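Local structure of CaaX farnesyltransferase beta subunit Ram1 (Aspergillus fumigatus, 4L9P) at residues R151-Y156 with T434-T439; W157-L162 with E167-F172. The protein is the beta subunit of a zinc-dependent heterodimer that probably transfers farnesyl from farnesyl diphosphate to a cysteine near the C-terminus of target proteins, and probably binds the peptide. All coordinates share one frame; numbering follows the deposited sequence.

Interaction 1 of 2, residues R151-Y156 with T434-T439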
ATOM      1  N   ARG B 151       5.475  17.829   1.970  1.00  7.70           N
ATOM      2  CA  ARG B 151       5.462  18.841   0.911  1.00  7.63           C
ATOM      3  C   ARG B 151       5.884  18.251  -0.449  1.00  7.53           C
ATOM      4  O   ARG B 151       5.266  18.541  -1.451  1.00  8.59           O
ATOM      5  CB  ARG B 151       6.231  20.086   1.297  1.00  8.74           C
ATOM      6  CG  ARG B 151       5.379  20.932   2.266  1.00 10.75           C
ATOM      7  CD  ARG B 151       6.059  22.265   2.613  1.00 12.23           C
ATOM      8  NE  ARG B 151       6.337  23.003   1.368  1.00 11.88           N
ATOM      9  CZ  ARG B 151       7.518  23.436   0.975  1.00 13.63           C
ATOM     10  NH1 ARG B 151       8.592  23.295   1.760  1.00 14.70           N
ATOM     11  NH2 ARG B 151       7.602  24.082  -0.188  1.00 14.75           N
ATOM     12  N   PRO B 152       6.910  17.390  -0.494  1.00  7.42           N
ATOM     13  CA  PRO B 152       7.216  16.820  -1.837  1.00  7.40           C
ATOM     14  C   PRO B 152       6.098  15.986  -2.389  1.00  6.96           C
ATOM     15  O   PRO B 152       5.868  16.038  -3.629  1.00  6.51           O
ATOM     16  CB  PRO B 152       8.487  15.993  -1.595  1.00  8.54           C
ATOM     17  CG  PRO B 152       9.152  16.754  -0.407  1.00  9.80           C
ATOM     18  CD  PRO B 152       7.972  17.123   0.507  1.00  8.06           C
ATOM     19  N   TRP B 153       5.411  15.236  -1.510  1.00  6.55           N
ATOM     20  CA  TRP B 153       4.216  14.529  -1.975  1.00  6.08           C
ATOM     21  C   TRP B 153       3.175  15.467  -2.568  1.00  6.30           C
ATOM     22  O   TRP B 153       2.533  15.140  -3.582  1.00  6.59           O
ATOM     23  CB  TRP B 153       3.542  13.751  -0.868  1.00  6.10           C
ATOM     24  CG  TRP B 153       4.147  12.439  -0.527  1.00  6.23           C
ATOM     25  CD1 TRP B 153       4.558  12.037   0.715  1.00  9.25           C
ATOM     26  CD2 TRP B 153       4.263  11.295  -1.380  1.00  5.72           C
ATOM     27  NE1 TRP B 153       4.960  10.725   0.666  1.00  8.90           N
ATOM     28  CE2 TRP B 153       4.803  10.242  -0.609  1.00  7.40           C
ATOM     29  CE3 TRP B 153       3.933  11.042  -2.713  1.00  6.40           C
ATOM     30  CZ2 TRP B 153       5.032   8.969  -1.112  1.00  7.25           C
ATOM     31  CZ3 TRP B 153       4.189   9.748  -3.229  1.00  7.20           C
ATOM     32  CH2 TRP B 153       4.713   8.750  -2.419  1.00  5.96           C
ATOM     33  N   MET B 154       2.924  16.614  -1.932  0.73  6.36           N
ATOM     34  CA  MET B 154       1.873  17.526  -2.455  0.73  7.18           C
ATOM     35  C   MET B 154       2.240  18.049  -3.849  0.73  6.69           C
ATOM     36  O   MET B 154       1.348  18.294  -4.688  0.73  7.41           O
ATOM     37  CB  MET B 154       1.629  18.695  -1.479  0.73  9.18           C
ATOM     38  CG  MET B 154       1.310  18.152  -0.080  0.73 11.39           C
ATOM     39  SD  MET B 154       1.442  19.361   1.221  0.73 16.67           S
ATOM     40  CE  MET B 154       0.153  20.251   0.547  0.73 13.25           C
ATOM     41  N   VAL B 155       3.538  18.210  -4.093  1.00  7.11           N
ATOM     42  CA  VAL B 155       3.983  18.589  -5.455  1.00  6.84           C
ATOM     43  C   VAL B 155       3.723  17.438  -6.433  1.00  6.81           C
ATOM     44  O   VAL B 155       3.101  17.638  -7.484  1.00  7.02           O
ATOM     45  CB  VAL B 155       5.486  18.969  -5.471  1.00  7.51           C
ATOM     46  CG1 VAL B 155       5.912  19.229  -6.928  1.00  9.21           C
ATOM     47  CG2 VAL B 155       5.711  20.219  -4.593  1.00  8.97           C
ATOM     48  N   TYR B 156       4.124  16.231  -6.060  1.00  6.18           N
ATOM     49  CA  TYR B 156       3.919  15.075  -6.913  1.00  5.37           C
ATOM     50  C   TYR B 156       2.436  14.834  -7.202  1.00  5.22           C
ATOM     51  O   TYR B 156       2.079  14.603  -8.360  1.00  5.93           O
ATOM     52  CB  TYR B 156       4.557  13.828  -6.276  1.00  5.37           C
ATOM     53  CG  TYR B 156       4.083  12.574  -6.977  1.00  4.39           C
ATOM     54  CD1 TYR B 156       4.527  12.211  -8.302  1.00  4.76           C
ATOM     55  CD2 TYR B 156       3.145  11.749  -6.339  1.00  4.72           C
ATOM     56  CE1 TYR B 156       3.973  11.058  -8.946  1.00  5.61           C
ATOM     57  CE2 TYR B 156       2.601  10.609  -6.984  1.00  4.61           C
ATOM     58  CZ  TYR B 156       3.054  10.269  -8.268  1.00  4.49           C
ATOM     59  OH  TYR B 156       2.541   9.161  -8.874  1.00  6.04           O
ATOM     60  N   THR B 434      -7.263  12.813  -5.131  1.00  5.37           N
ATOM     61  CA  THR B 434      -7.479  13.277  -6.500  1.00  5.29           C
ATOM     62  C   THR B 434      -6.449  12.603  -7.418  1.00  5.71           C
ATOM     63  O   THR B 434      -6.823  12.009  -8.467  1.00  6.46           O
ATOM     64  CB  THR B 434      -7.325  14.822  -6.577  1.00  6.51           C
ATOM     65  OG1 THR B 434      -8.306  15.408  -5.731  1.00  6.12           O
ATOM     66  CG2 THR B 434      -7.528  15.303  -8.012  1.00  7.52           C
ATOM     67  N   CYS B 435      -5.163  12.649  -7.054  1.00  4.54           N
ATOM     68  CA  CYS B 435      -4.183  11.959  -7.873  1.00  4.76           C
ATOM     69  C   CYS B 435      -4.503  10.464  -8.094  1.00  3.91           C
ATOM     70  O   CYS B 435      -4.459   9.947  -9.246  1.00  4.40           O
ATOM     71  CB  CYS B 435      -2.804  12.092  -7.169  1.00  5.70           C
ATOM     72  SG  CYS B 435      -1.468  11.128  -7.898  1.00  7.05           S
ATOM     73  N   TYR B 436      -4.760   9.743  -6.992  1.00  3.62           N
ATOM     74  CA  TYR B 436      -4.861   8.293  -7.137  1.00  3.56           C
ATOM     75  C   TYR B 436      -6.203   7.814  -7.710  1.00  3.89           C
ATOM     76  O   TYR B 436      -6.207   6.797  -8.409  1.00  4.34           O
ATOM     77  CB  TYR B 436      -4.484   7.574  -5.826  1.00  3.65           C
ATOM     78  CG  TYR B 436      -2.984   7.737  -5.579  1.00  4.33           C
ATOM     79  CD1 TYR B 436      -2.021   7.322  -6.526  1.00  4.30           C
ATOM     80  CD2 TYR B 436      -2.523   8.335  -4.402  1.00  4.35           C
ATOM     81  CE1 TYR B 436      -0.653   7.425  -6.301  1.00  4.58           C
ATOM     82  CE2 TYR B 436      -1.170   8.461  -4.180  1.00  4.02           C
ATOM     83  CZ  TYR B 436      -0.226   8.020  -5.093  1.00  3.59           C
ATOM     84  OH  TYR B 436       1.136   8.162  -4.868  1.00  4.21           O
ATOM     85  N   ALA B 437      -7.298   8.561  -7.504  1.00  3.97           N
ATOM     86  CA  ALA B 437      -8.534   8.202  -8.224  1.00  4.35           C
ATOM     87  C   ALA B 437      -8.352   8.440  -9.727  1.00  4.38           C
ATOM     88  O   ALA B 437      -8.772   7.590 -10.519  1.00  5.09           O
ATOM     89  CB  ALA B 437      -9.708   9.006  -7.724  1.00  5.42           C
ATOM     90  N   LEU B 438      -7.687   9.535 -10.114  1.00  4.84           N
ATOM     91  CA  LEU B 438      -7.426   9.765 -11.542  1.00  4.75           C
ATOM     92  C   LEU B 438      -6.502   8.701 -12.104  1.00  4.95           C
ATOM     93  O   LEU B 438      -6.665   8.234 -13.220  1.00  5.49           O
ATOM     94  CB  LEU B 438      -6.864  11.164 -11.773  1.00  4.66           C
ATOM     95  CG  LEU B 438      -7.872  12.305 -11.507  1.00  6.55           C
ATOM     96  CD1 LEU B 438      -7.085  13.622 -11.544  1.00  7.22           C
ATOM     97  CD2 LEU B 438      -8.974  12.332 -12.564  1.00  8.38           C
ATOM     98  N   THR B 439      -5.498   8.298 -11.318  1.00  4.16           N
ATOM     99  CA  THR B 439      -4.532   7.302 -11.785  1.00  5.26           C
ATOM    100  C   THR B 439      -5.276   5.988 -12.079  1.00  4.52           C
ATOM    101  O   THR B 439      -5.089   5.342 -13.119  1.00  5.28           O
ATOM    102  CB  THR B 439      -3.436   7.094 -10.723  1.00  5.87           C
ATOM    103  OG1 THR B 439      -2.638   8.279 -10.622  1.00  6.94           O
ATOM    104  CG2 THR B 439      -2.527   5.969 -11.133  1.00  6.29           C
TER
HETATM  105  O   HOH W   1       2.690   7.171  -6.807  1.00  6.53           O
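The hydroxyl of Tyr156 is held by two partners, a water that also bonds Tyr436 and the backbone O of Val499. This probably restricts the position of the ring. The water donates to Tyr156 OH over 2.9 Å. The same water lies 2.7 Å from Tyr436 OH, at the edge of that ring and in its plane, so it bridges the two phenols. Two aromatic rings of the helix at 151-156 close in on the Tyr436 hydroxyl. Tyr156 CE2 is 3.6 Å from Tyr436 OH, which sits at the edge of the Tyr156 ring, near its plane. Trp153 CZ3 is 3.8 Å from Tyr436 OH, and the tryptophan ring meets the oxygen obliquely. Both aromatic side chains cross Tyr436 at about a right angle. In Tyr156, CG lies anti to the backbone N (chi1 167°), which carries the ring across to the other helix. Cys435 adds a sulfur-aromatic contact. Its SG lies 5.0 Å from the centroid of the Tyr156 ring and 44° off the ring normal. The same sulfur covers one face of the Tyr436 ring. The axes of the short segments come no closer than 11.8 Å, and the two tyrosines, Trp153 and Cys435 make the contact across that distance. Trp153 also touches the bound FII and an apolar side chain of the bound peptide. Tyr436 lies near the zinc ligand Cys367. Two helices far apart in sequence thus meet at the substrate pocket of the alpha-alpha toroid of protein prenyltransferase beta subunits.

Interaction 2 of 2, residues W157-L162 with E167-F172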
ATOM      1  N   TRP B 157       1.593  14.797  -6.170  1.00  5.31           N
ATOM      2  CA  TRP B 157       0.170  14.447  -6.403  1.00  4.77           C
ATOM      3  C   TRP B 157      -0.465  15.443  -7.352  1.00  5.22           C
ATOM      4  O   TRP B 157      -1.279  15.080  -8.244  1.00  6.88           O
ATOM      5  CB  TRP B 157      -0.636  14.487  -5.072  1.00  5.17           C
ATOM      6  CG  TRP B 157      -0.180  13.396  -4.118  1.00  5.48           C
ATOM      7  CD1 TRP B 157       0.193  12.116  -4.442  1.00  6.36           C
ATOM      8  CD2 TRP B 157      -0.132  13.484  -2.697  1.00  6.35           C
ATOM      9  NE1 TRP B 157       0.542  11.432  -3.289  1.00  7.64           N
ATOM     10  CE2 TRP B 157       0.346  12.249  -2.214  1.00  7.65           C
ATOM     11  CE3 TRP B 157      -0.419  14.524  -1.778  1.00  8.61           C
ATOM     12  CZ2 TRP B 157       0.548  12.010  -0.842  1.00  9.08           C
ATOM     13  CZ3 TRP B 157      -0.223  14.280  -0.400  1.00  9.68           C
ATOM     14  CH2 TRP B 157       0.256  13.028   0.027  1.00  9.75           C
ATOM     15  N   ALA B 158      -0.154  16.733  -7.180  1.00  5.45           N
ATOM     16  CA  ALA B 158      -0.755  17.770  -8.058  1.00  6.26           C
ATOM     17  C   ALA B 158      -0.190  17.637  -9.478  1.00  6.63           C
ATOM     18  O   ALA B 158      -0.968  17.687 -10.447  1.00  7.08           O
ATOM     19  CB  ALA B 158      -0.489  19.153  -7.476  1.00  8.33           C
ATOM     20  N   LEU B 159       1.135  17.488  -9.645  1.00  6.92           N
ATOM     21  CA  LEU B 159       1.654  17.367 -11.024  1.00  6.69           C
ATOM     22  C   LEU B 159       1.107  16.108 -11.703  1.00  6.52           C
ATOM     23  O   LEU B 159       0.788  16.155 -12.900  1.00  7.55           O
ATOM     24  CB  LEU B 159       3.182  17.315 -11.013  1.00  7.77           C
ATOM     25  CG  LEU B 159       3.852  18.615 -10.588  1.00  8.92           C
ATOM     26  CD1 LEU B 159       5.363  18.361 -10.430  1.00  9.91           C
ATOM     27  CD2 LEU B 159       3.552  19.744 -11.647  1.00 11.18           C
ATOM     28  N   ALA B 160       1.061  15.002 -10.988  1.00  5.91           N
ATOM     29  CA  ALA B 160       0.534  13.772 -11.561  1.00  5.33           C
ATOM     30  C   ALA B 160      -0.930  13.954 -11.992  1.00  5.63           C
ATOM     31  O   ALA B 160      -1.287  13.570 -13.121  1.00  5.79           O
ATOM     32  CB  ALA B 160       0.617  12.621 -10.521  1.00  5.46           C
ATOM     33  N   GLY B 161      -1.784  14.560 -11.154  1.00  5.42           N
ATOM     34  CA  GLY B 161      -3.175  14.804 -11.569  1.00  6.38           C
ATOM     35  C   GLY B 161      -3.277  15.712 -12.787  1.00  5.88           C
ATOM     36  O   GLY B 161      -4.063  15.444 -13.684  1.00  6.52           O
ATOM     37  N   LEU B 162      -2.478  16.772 -12.796  1.00  6.03           N
ATOM     38  CA  LEU B 162      -2.460  17.663 -13.970  1.00  7.22           C
ATOM     39  C   LEU B 162      -2.004  16.924 -15.228  1.00  7.67           C
ATOM     40  O   LEU B 162      -2.572  17.123 -16.323  1.00  8.69           O
ATOM     41  CB  LEU B 162      -1.545  18.854 -13.700  1.00  8.56           C
ATOM     42  CG  LEU B 162      -2.045  19.773 -12.583  1.00  9.47           C
ATOM     43  CD1 LEU B 162      -0.923  20.820 -12.209  1.00 11.98           C
ATOM     44  CD2 LEU B 162      -3.351  20.468 -12.959  1.00  9.89           C
ATOM     45  N   GLU B 167      -2.595  18.259 -19.017  1.00 11.46           N
ATOM     46  CA  GLU B 167      -1.820  19.498 -18.985  1.00 11.95           C
ATOM     47  C   GLU B 167      -0.366  19.289 -19.330  1.00 13.07           C
ATOM     48  O   GLU B 167       0.218  18.212 -19.058  1.00 13.45           O
ATOM     49  CB  GLU B 167      -1.891  20.208 -17.644  1.00 12.87           C
ATOM     50  CG  GLU B 167      -3.318  20.453 -17.189  1.00 13.23           C
ATOM     51  CD  GLU B 167      -3.971  21.552 -17.984  1.00 13.86           C
ATOM     52  OE1 GLU B 167      -3.798  22.747 -17.625  1.00 14.72           O
ATOM     53  OE2 GLU B 167      -4.659  21.240 -19.000  1.00 15.64           O
ATOM     54  N   ASP B 168       0.236  20.353 -19.865  1.00 14.46           N
ATOM     55  CA  ASP B 168       1.675  20.361 -20.075  1.00 15.27           C
ATOM     56  C   ASP B 168       2.235  20.989 -18.799  1.00 14.75           C
ATOM     57  O   ASP B 168       1.924  22.113 -18.523  1.00 16.31           O
ATOM     58  CB  ASP B 168       1.992  21.275 -21.279  1.00 17.46           C
ATOM     59  CG  ASP B 168       3.453  21.476 -21.509  1.00 20.66           C
ATOM     60  OD1 ASP B 168       4.310  21.041 -20.737  1.00 20.69           O
ATOM     61  OD2 ASP B 168       3.759  22.135 -22.509  1.00 23.23           O
ATOM     62  N   VAL B 169       3.017  20.255 -18.001  1.00 13.31           N
ATOM     63  CA  VAL B 169       3.522  20.803 -16.740  1.00 13.93           C
ATOM     64  C   VAL B 169       4.974  21.320 -16.863  1.00 15.42           C
ATOM     65  O   VAL B 169       5.615  21.597 -15.844  1.00 15.54           O
ATOM     66  CB  VAL B 169       3.412  19.799 -15.572  1.00 13.16           C
ATOM     67  CG1 VAL B 169       1.923  19.428 -15.328  1.00 13.29           C
ATOM     68  CG2 VAL B 169       4.234  18.548 -15.843  1.00 13.26           C
ATOM     69  N   THR B 170       5.470  21.449 -18.097  1.00 17.01           N
ATOM     70  CA  THR B 170       6.793  22.042 -18.376  1.00 19.32           C
ATOM     71  C   THR B 170       6.961  23.371 -17.671  1.00 18.29           C
ATOM     72  O   THR B 170       8.045  23.706 -17.232  1.00 17.79           O
ATOM     73  CB  THR B 170       6.977  22.298 -19.917  1.00 23.10           C
ATOM     74  OG1 THR B 170       6.911  21.039 -20.562  1.00 26.48           O
ATOM     75  CG2 THR B 170       8.326  22.922 -20.214  1.00 25.38           C
ATOM     76  N   ARG B 171       5.905  24.175 -17.614  1.00 17.32           N
ATOM     77  CA  ARG B 171       6.053  25.507 -17.055  1.00 18.87           C
ATOM     78  C   ARG B 171       6.348  25.488 -15.586  1.00 17.04           C
ATOM     79  O   ARG B 171       6.713  26.513 -15.062  1.00 18.03           O
ATOM     80  CB  ARG B 171       4.832  26.372 -17.316  1.00 21.02           C
ATOM     81  CG  ARG B 171       3.540  25.810 -16.661  1.00 22.68           C
ATOM     82  CD  ARG B 171       2.378  26.709 -17.111  1.00 25.09           C
ATOM     83  NE  ARG B 171       1.073  26.120 -16.828  1.00 27.02           N
ATOM     84  CZ  ARG B 171      -0.085  26.701 -17.144  1.00 27.28           C
ATOM     85  NH1 ARG B 171      -0.095  27.897 -17.764  1.00 27.22           N
ATOM     86  NH2 ARG B 171      -1.236  26.095 -16.855  1.00 27.50           N
ATOM     87  N   PHE B 172       6.225  24.329 -14.921  1.00 14.78           N
ATOM     88  CA  PHE B 172       6.570  24.223 -13.499  1.00 13.14           C
ATOM     89  C   PHE B 172       8.047  23.888 -13.254  1.00 13.59           C
ATOM     90  O   PHE B 172       8.423  23.741 -12.080  1.00 14.13           O
ATOM     91  CB  PHE B 172       5.700  23.166 -12.789  1.00 12.35           C
ATOM     92  CG  PHE B 172       4.292  23.662 -12.534  1.00 13.58           C
ATOM     93  CD1 PHE B 172       4.009  24.520 -11.467  1.00 15.13           C
ATOM     94  CD2 PHE B 172       3.253  23.319 -13.362  1.00 16.90           C
ATOM     95  CE1 PHE B 172       2.705  24.981 -11.216  1.00 16.68           C
ATOM     96  CE2 PHE B 172       1.963  23.809 -13.124  1.00 18.25           C
ATOM     97  CZ  PHE B 172       1.685  24.641 -12.079  1.00 17.85           C
TER
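Leu159 and Leu162 stand one turn apart on the helix and meet Val169 and Phe172 of the following loop. Leu159 touches the loop with one branch, CD2. This methyl lies 3.9 Å from Val169 CB and 4.0 Å from Phe172 CD2, and rests against both side chains in the angle where they meet. It approaches both at a slant and meets the phenylalanine ring obliquely. CG of Leu159 is anti to its carbonyl carbon (chi1 -68°), and this torsion together with the second (chi2 172°) turns CD2 to the loop. Leu162 uses two parts of its side chain. Its CB is 3.9 Å from Val169 CG1, while its CD1 reaches Phe172 CE2 at 4.3 Å, again obliquely. Val169 therefore has both leucines as neighbours, and CG1 is the methyl that touches each of them.

This is the turn of a helical hairpin in the alpha-alpha toroid. The chain leaves helix 151-164, folds back over its last turns, and enters helix 173-183. One backbone bond ties the return, from Glu167 N to Leu162 O over 2.9 Å, with an N-H...O angle of 157°. Glu167 CB and CG also rest against that carbonyl oxygen. The chain of Glu167 then bends at chi2, and its carboxylate leads away to bond Tyr134 OH through OE1.

Within the loop, Asp168 OD1 is gripped twice. Thr170 N reaches it from above the carboxylate plane, making an Asx turn. Thr170 OG1 donates to its syn lone pair over 2.6 Å. Phe172 N then bonds Val169 O at 2.9 Å. Phe172 also packs on Leu44 of the alpha subunit Ram2.

Interactions 1 and 2 share helix 151-164, and their centres are about 10 Å apart. Interaction 1 uses its first turns, beside the pocket, and interaction 2 its later turns, away from the annotated sites. They also touch directly. Tyr436 CE2 of interaction 1 lies 3.5 Å from Trp157 NE1 of the helix segment of interaction 2. Cys435 SG lies 3.7 Å from Ala160 CB. Trp157 also meets Trp153, a residue of the FII pocket, with ring planes about 10° apart. On the other helix, the side chain of Tyr436 comes about 7 Å from the zinc ion. One helix thus joins the pocket lining to the hairpin turn.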